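Local atomic coordinates of glutaminase 1 (Escherichia coli, PDB entry 1U60), a protein that catalyses the hydrolysis of L-glutamine to L-glutamate and ammonium as a member of the glutaminase family. Residues 31-36 and 260-265; 155-160 and 197-202. One frame throughout, in Å; residues are numbered along the deposited sequence.

Interaction 1 of 2, residues 31-36 and 260-265; sequences PFLANV and SGVGGG
Leu33, on the short helix 31-34, meets the turn at Val262 and Gly263 with its two methyl groups dividing the work. Its CD1 lies 4.1 Å from Val262 CG2, while the other branch reaches the backbone, with Leu33 CD2 4.2 Å from Gly263 CA. The leucine leaves its helix toward the turn at CB, and its CG lies anti to the carbonyl carbon (chi1 -67°). The side chains of Leu33 and Val262 cross at about a right angle. These are ordinary van der Waals separations, and the patch is small: 93 Å² in all, about half of it on Leu33. The turn is the tip of a beta hairpin between the antiparallel strands 258-260 and 265-270 of the five-stranded sheet. It is a type I turn from Gly261 to Gly264 with a G1 bulge: Gly264 N bonds to Gly261 O at 3.1 Å, Gly261 N bonds to Gly265 O at 3.2 Å, and Gly264 has a positive phi of 100°, at which a CB would press on the preceding carbonyl O. On the looser side, Val262, a predicted substrate-binding residue, is partly exposed, with a 1,2-ethanediol, probably from the crystallisation liquor, close by. Leu33 and Gly263 are buried, the leucine next to Glu161, another predicted substrate-binding residue.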
ATOM      1  N   PRO A  31     -18.572 -27.827   0.384  1.00 15.95           N
ATOM      2  CA  PRO A  31     -19.662 -27.865   1.368  1.00 15.67           C
ATOM      3  C   PRO A  31     -19.312 -27.372   2.766  1.00 14.94           C
ATOM      4  O   PRO A  31     -20.159 -26.738   3.398  1.00 15.42           O
ATOM      5  CB  PRO A  31     -20.048 -29.356   1.395  1.00 15.17           C
ATOM      6  CG  PRO A  31     -19.714 -29.830   0.048  1.00 16.14           C
ATOM      7  CD  PRO A  31     -18.430 -29.123  -0.316  1.00 16.44           C
ATOM      8  N   PHE A  32     -18.113 -27.661   3.257  1.00 14.38           N
ATOM      9  CA  PHE A  32     -17.734 -27.251   4.581  1.00 13.85           C
ATOM     10  C   PHE A  32     -17.965 -25.740   4.730  1.00 12.14           C
ATOM     11  O   PHE A  32     -18.554 -25.309   5.724  1.00 12.38           O
ATOM     12  CB  PHE A  32     -16.261 -27.580   4.871  1.00 15.26           C
ATOM     13  CG  PHE A  32     -15.848 -27.310   6.289  1.00 16.25           C
ATOM     14  CD1 PHE A  32     -15.961 -28.280   7.255  1.00 19.19           C
ATOM     15  CD2 PHE A  32     -15.355 -26.064   6.657  1.00 17.29           C
ATOM     16  CE1 PHE A  32     -15.551 -28.039   8.572  1.00 20.57           C
ATOM     17  CE2 PHE A  32     -14.993 -25.804   7.953  1.00 19.05           C
ATOM     18  CZ  PHE A  32     -15.086 -26.798   8.926  1.00 19.88           C
ATOM     19  N   LEU A  33     -17.447 -24.943   3.795  1.00 11.85           N
ATOM     20  CA  LEU A  33     -17.603 -23.484   3.871  1.00 11.46           C
ATOM     21  C   LEU A  33     -19.071 -23.070   3.713  1.00 12.60           C
ATOM     22  O   LEU A  33     -19.542 -22.143   4.366  1.00 12.82           O
ATOM     23  CB  LEU A  33     -16.694 -22.812   2.843  1.00 10.87           C
ATOM     24  CG  LEU A  33     -15.207 -22.971   3.109  1.00 12.74           C
ATOM     25  CD1 LEU A  33     -14.404 -22.421   1.932  1.00 14.67           C
ATOM     26  CD2 LEU A  33     -14.804 -22.240   4.416  1.00 14.74           C
ATOM     27  N   ALA A  34     -19.785 -23.721   2.786  1.00 12.46           N
ATOM     28  CA  ALA A  34     -21.178 -23.398   2.540  1.00 13.26           C
ATOM     29  C   ALA A  34     -22.064 -23.582   3.790  1.00 13.24           C
ATOM     30  O   ALA A  34     -23.016 -22.830   4.008  1.00 15.04           O
ATOM     31  CB  ALA A  34     -21.723 -24.289   1.404  1.00 13.42           C
ATOM     32  N   ASN A  35     -21.672 -24.533   4.627  1.00 12.35           N
ATOM     33  CA  ASN A  35     -22.455 -25.047   5.761  1.00 12.76           C
ATOM     34  C   ASN A  35     -22.106 -24.364   7.082  1.00 13.13           C
ATOM     35  O   ASN A  35     -22.751 -24.581   8.096  1.00 11.85           O
ATOM     36  CB  ASN A  35     -22.223 -26.559   5.896  1.00 14.36           C
ATOM     37  CG  ASN A  35     -22.877 -27.367   4.774  1.00 19.81           C
ATOM     38  OD1 ASN A  35     -23.758 -26.875   4.063  1.00 21.13           O
ATOM     39  ND2 ASN A  35     -22.425 -28.631   4.601  1.00 21.96           N
ATOM     40  N   VAL A  36     -21.075 -23.515   7.106  1.00 11.71           N
ATOM     41  CA  VAL A  36     -20.752 -22.807   8.355  1.00 12.31           C
ATOM     42  C   VAL A  36     -21.927 -21.895   8.683  1.00 13.17           C
ATOM     43  O   VAL A  36     -22.312 -21.108   7.834  1.00 13.10           O
ATOM     44  CB  VAL A  36     -19.440 -21.953   8.261  1.00 10.30           C
ATOM     45  CG1 VAL A  36     -19.151 -21.250   9.601  1.00 10.91           C
ATOM     46  CG2 VAL A  36     -18.270 -22.811   7.895  1.00 12.84           C
ATOM     47  N   SER A 260      -7.395 -10.847   4.580  1.00  7.69           N
ATOM     48  CA  SER A 260      -8.647 -11.556   4.630  1.00  8.42           C
ATOM     49  C   SER A 260      -8.448 -13.011   4.161  1.00  8.06           C
ATOM     50  O   SER A 260      -7.416 -13.355   3.482  1.00  8.88           O
ATOM     51  CB  SER A 260      -9.640 -10.925   3.695  1.00  7.83           C
ATOM     52  OG  SER A 260      -9.210 -11.122   2.348  1.00  8.02           O
ATOM     53  N   GLY A 261      -9.432 -13.847   4.499  1.00  7.78           N
ATOM     54  CA  GLY A 261      -9.545 -15.229   3.981  1.00  7.57           C
ATOM     55  C   GLY A 261     -11.000 -15.608   3.749  1.00  7.06           C
ATOM     56  O   GLY A 261     -11.874 -15.023   4.353  1.00  7.25           O
ATOM     57  N   VAL A 262     -11.251 -16.620   2.927  1.00  8.74           N
ATOM     58  CA  VAL A 262     -12.656 -17.003   2.589  1.00  9.93           C
ATOM     59  C   VAL A 262     -13.408 -17.775   3.697  1.00  9.64           C
ATOM     60  O   VAL A 262     -14.617 -17.979   3.595  1.00  9.42           O
ATOM     61  CB  VAL A 262     -12.768 -17.760   1.206  1.00  9.70           C
ATOM     62  CG1 VAL A 262     -12.273 -16.853   0.097  1.00 11.71           C
ATOM     63  CG2 VAL A 262     -12.051 -19.082   1.214  1.00 11.26           C
ATOM     64  N   GLY A 263     -12.696 -18.154   4.762  1.00  9.49           N
ATOM     65  CA  GLY A 263     -13.321 -18.598   5.996  1.00  9.46           C
ATOM     66  C   GLY A 263     -14.046 -17.521   6.729  1.00 10.05           C
ATOM     67  O   GLY A 263     -14.797 -17.840   7.647  1.00  9.44           O
ATOM     68  N   GLY A 264     -13.861 -16.260   6.323  1.00  8.28           N
ATOM     69  CA  GLY A 264     -14.522 -15.123   6.978  1.00  9.38           C
ATOM     70  C   GLY A 264     -13.680 -14.335   7.960  1.00  9.23           C
ATOM     71  O   GLY A 264     -14.172 -13.448   8.619  1.00  9.32           O
ATOM     72  N   GLY A 265     -12.400 -14.656   8.059  1.00  9.55           N
ATOM     73  CA  GLY A 265     -11.468 -13.944   8.904  1.00  8.52           C
ATOM     74  C   GLY A 265     -10.933 -12.678   8.300  1.00  7.77           C
ATOM     75  O   GLY A 265     -10.751 -12.589   7.078  1.00  7.64           O
TER

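Interaction 2 of 2, residues 155-160 and 197-202; sequences DEVNQS and STLLNT. With EDO (1,2-ethanediol), chain I.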
ATOM      1  N   ASP A 155      -9.134 -32.424   8.137  1.00 12.84           N
ATOM      2  CA  ASP A 155      -9.181 -33.451   7.090  1.00 15.01           C
ATOM      3  C   ASP A 155     -10.284 -33.215   6.106  1.00 14.67           C
ATOM      4  O   ASP A 155     -10.094 -33.411   4.914  1.00 14.49           O
ATOM      5  CB  ASP A 155      -9.349 -34.865   7.671  1.00 15.81           C
ATOM      6  CG  ASP A 155      -8.134 -35.332   8.459  1.00 22.06           C
ATOM      7  OD1 ASP A 155      -7.023 -34.735   8.340  1.00 26.31           O
ATOM      8  OD2 ASP A 155      -8.222 -36.265   9.258  1.00 25.00           O
ATOM      9  N   GLU A 156     -11.465 -32.838   6.598  1.00 14.78           N
ATOM     10  CA  GLU A 156     -12.609 -32.591   5.746  1.00 14.96           C
ATOM     11  C   GLU A 156     -12.344 -31.444   4.785  1.00 14.69           C
ATOM     12  O   GLU A 156     -12.571 -31.581   3.568  1.00 13.37           O
ATOM     13  CB  GLU A 156     -13.872 -32.301   6.552  1.00 16.69           C
ATOM     14  CG  GLU A 156     -15.064 -32.063   5.627  1.00 19.30           C
ATOM     15  CD  GLU A 156     -16.387 -31.878   6.341  1.00 24.96           C
ATOM     16  OE1 GLU A 156     -16.421 -31.820   7.589  1.00 24.77           O
ATOM     17  OE2 GLU A 156     -17.370 -31.714   5.595  1.00 30.16           O
ATOM     18  N   VAL A 157     -11.831 -30.326   5.308  1.00 12.83           N
ATOM     19  CA  VAL A 157     -11.573 -29.163   4.430  1.00 12.49           C
ATOM     20  C   VAL A 157     -10.494 -29.513   3.417  1.00 12.05           C
ATOM     21  O   VAL A 157     -10.639 -29.205   2.233  1.00 11.77           O
ATOM     22  CB  VAL A 157     -11.144 -27.930   5.214  1.00 11.63           C
ATOM     23  CG1 VAL A 157     -10.691 -26.794   4.277  1.00 13.01           C
ATOM     24  CG2 VAL A 157     -12.285 -27.470   6.107  1.00 13.45           C
ATOM     25  N   ASN A 158      -9.398 -30.096   3.885  1.00 12.03           N
ATOM     26  CA  ASN A 158      -8.275 -30.501   3.018  1.00 12.12           C
ATOM     27  C   ASN A 158      -8.736 -31.465   1.907  1.00 13.22           C
ATOM     28  O   ASN A 158      -8.431 -31.261   0.742  1.00 10.90           O
ATOM     29  CB  ASN A 158      -7.134 -31.124   3.834  1.00 12.27           C
ATOM     30  CG  ASN A 158      -5.977 -31.526   2.987  1.00 12.83           C
ATOM     31  OD1 ASN A 158      -5.638 -32.715   2.893  1.00 20.64           O
ATOM     32  ND2 ASN A 158      -5.396 -30.577   2.333  1.00  9.61           N
ATOM     33  N   GLN A 159      -9.494 -32.497   2.260  1.00 13.97           N
ATOM     34  CA  GLN A 159      -9.988 -33.417   1.220  1.00 16.15           C
ATOM     35  C   GLN A 159     -10.863 -32.719   0.162  1.00 15.73           C
ATOM     36  O   GLN A 159     -10.725 -32.999  -1.051  1.00 15.81           O
ATOM     37  CB  GLN A 159     -10.706 -34.628   1.856  1.00 17.19           C
ATOM     38  CG  GLN A 159     -10.540 -35.933   1.042  1.00 24.55           C
ATOM     39  CD  GLN A 159      -9.066 -36.417   1.008  1.00 32.70           C
ATOM     40  OE1 GLN A 159      -8.539 -36.946   2.013  1.00 40.64           O
ATOM     41  NE2 GLN A 159      -8.404 -36.218  -0.128  1.00 37.46           N
ATOM     42  N   SER A 160     -11.722 -31.797   0.592  1.00 14.63           N
ATOM     43  CA  SER A 160     -12.559 -31.031  -0.306  1.00 14.31           C
ATOM     44  C   SER A 160     -11.765 -30.090  -1.203  1.00 13.62           C
ATOM     45  O   SER A 160     -11.994 -29.996  -2.418  1.00 13.40           O
ATOM     46  CB  SER A 160     -13.597 -30.218   0.487  1.00 14.11           C
ATOM     47  OG  SER A 160     -14.553 -31.081   1.049  1.00 21.32           O
ATOM     48  N   SER A 197      -6.104 -25.137   4.798  1.00  7.93           N
ATOM     49  CA  SER A 197      -7.096 -26.049   5.324  1.00  7.82           C
ATOM     50  C   SER A 197      -6.983 -26.271   6.825  1.00  8.34           C
ATOM     51  O   SER A 197      -7.664 -27.113   7.346  1.00  9.14           O
ATOM     52  CB  SER A 197      -7.054 -27.405   4.560  1.00  8.51           C
ATOM     53  OG  SER A 197      -7.308 -27.216   3.167  1.00 10.50           O
ATOM     54  N   THR A 198      -6.185 -25.486   7.533  1.00  8.57           N
ATOM     55  CA  THR A 198      -6.196 -25.509   8.997  1.00  9.07           C
ATOM     56  C   THR A 198      -7.344 -24.646   9.540  1.00  9.10           C
ATOM     57  O   THR A 198      -7.891 -23.803   8.821  1.00  9.92           O
ATOM     58  CB  THR A 198      -4.846 -25.013   9.514  1.00 10.03           C
ATOM     59  OG1 THR A 198      -4.642 -23.681   9.027  1.00  9.49           O
ATOM     60  CG2 THR A 198      -3.699 -25.871   9.022  1.00 10.07           C
ATOM     61  N   LEU A 199      -7.700 -24.889  10.794  1.00  8.83           N
ATOM     62  CA  LEU A 199      -8.745 -24.155  11.478  1.00  8.49           C
ATOM     63  C   LEU A 199      -8.196 -23.353  12.644  1.00  9.16           C
ATOM     64  O   LEU A 199      -7.312 -23.821  13.368  1.00  9.01           O
ATOM     65  CB  LEU A 199      -9.775 -25.129  12.031  1.00 10.21           C
ATOM     66  CG  LEU A 199     -10.429 -26.115  11.042  1.00 10.68           C
ATOM     67  CD1 LEU A 199     -11.549 -26.883  11.736  1.00 13.14           C
ATOM     68  CD2 LEU A 199     -11.024 -25.413   9.849  1.00 11.43           C
ATOM     69  N   LEU A 200      -8.650 -22.103  12.770  1.00  8.06           N
ATOM     70  CA  LEU A 200      -8.317 -21.296  13.932  1.00  9.01           C
ATOM     71  C   LEU A 200      -9.488 -20.418  14.347  1.00  8.53           C
ATOM     72  O   LEU A 200     -10.402 -20.184  13.549  1.00  9.38           O
ATOM     73  CB  LEU A 200      -7.080 -20.443  13.655  1.00  8.83           C
ATOM     74  CG  LEU A 200      -7.281 -19.121  12.917  1.00  9.57           C
ATOM     75  CD1 LEU A 200      -5.923 -18.406  12.900  1.00 11.34           C
ATOM     76  CD2 LEU A 200      -7.933 -19.289  11.485  1.00  8.72           C
ATOM     77  N   ASN A 201      -9.481 -19.918  15.590  1.00  8.02           N
ATOM     78  CA  ASN A 201     -10.538 -19.048  16.040  1.00  8.59           C
ATOM     79  C   ASN A 201     -10.113 -17.590  16.005  1.00  7.60           C
ATOM     80  O   ASN A 201      -8.983 -17.257  15.606  1.00  8.46           O
ATOM     81  CB  ASN A 201     -11.096 -19.430  17.405  1.00  8.37           C
ATOM     82  CG  ASN A 201     -10.108 -19.383  18.482  1.00  9.36           C
ATOM     83  OD1 ASN A 201      -9.240 -18.491  18.534  1.00  8.86           O
ATOM     84  ND2 ASN A 201     -10.212 -20.361  19.423  1.00  9.18           N
ATOM     85  N   THR A 202     -11.002 -16.725  16.402  1.00  7.51           N
ATOM     86  CA  THR A 202     -10.742 -15.297  16.235  1.00  7.52           C
ATOM     87  C   THR A 202      -9.609 -14.828  17.160  1.00  8.12           C
ATOM     88  O   THR A 202      -8.861 -13.905  16.807  1.00  8.81           O
ATOM     89  CB  THR A 202     -12.008 -14.522  16.455  1.00  7.41           C
ATOM     90  OG1 THR A 202     -12.956 -14.893  15.433  1.00  8.17           O
ATOM     91  CG2 THR A 202     -11.823 -13.000  16.255  1.00  9.29           C
TER
HETATM   92  C1  EDO I1217      -9.895 -19.041  23.398  1.00 25.95           C
HETATM   93  O1  EDO I1217     -11.162 -19.073  22.679  1.00 19.39           O
HETATM   94  C2  EDO I1217      -8.693 -19.145  22.461  1.00 25.93           C
HETATM   95  O2  EDO I1217      -8.466 -20.448  21.890  1.00 23.35           O
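Val157 and Asn158, successive residues of helix 155-162, receive the side chain of Ser197, at the start of 197-202. Ahead of them, Asp155 points away from 197-202 at CB and serves the helix through its backbone, its O accepting from Gln159 N at 2.9 Å. At Val157 the two methyls part company. CG1, anti to the backbone N (chi1 172°), is directed at the serine, with Val157 CG1 3.6 Å from Ser197 OG. The other methyl faces farther along the strand, but only loosely, since Val157 CG2 and Leu199 CD2 are 4.5 Å apart. Leu199 makes this approach with the end of its side chain. Asn158 comes next and gives the closest backbone approach: its CA lies 5.2 Å from Ser197 CA, and Asn158 CA is 3.4 Å from Ser197 OG. Beside this, Asn158 CB and Ser197 CB stand 3.8 Å apart. The serine hydroxyl therefore sits against carbon on the helix side, while its polar need is met by a hydrogen bond with Thr193 O. The contact ends after Asn158, and the helix runs on, Ser160 N bonding to Glu156 O at 3.1 Å. At the far end of 197-202, Asn201 ND2 donates to O2 of a 1,2-ethanediol, probably from the crystallisation liquor, at an almost straight 174°. Asn201 OD1 caps Glu204 N as the N-cap of helix 202-213. The whole is a helix packed at one end of the segment that holds the central strand of a three-stranded antiparallel sheet: 198-200 runs between 62-63 and 152-153, and the helix begins one residue after 152-153 and carries the predicted substrate-binding Glu161 in its last turn.

How the interactions relate
The two contacts have centres 10 Å apart, on the same side of the chain's centre, and both belong to the glutaminase fold. Along the sequence the order is 31-36, 155-160, 197-202, 260-265, so interaction 2 is enclosed by the two segments of interaction 1. They share a direct interface: Phe32 CD2 of helix 31-34 touches Val157 CG2 of helix 155-162 at 3.4 Å. Interaction 1 ends on a turn of the five-stranded sheet, whereas interaction 2 ends on the segment holding the middle strand of the three-stranded one, so the Phe32-Val157 contact links the two regions. Leu33 and Ser197 both approach Glu161, which suggests that both contacts help shape the predicted substrate pocket.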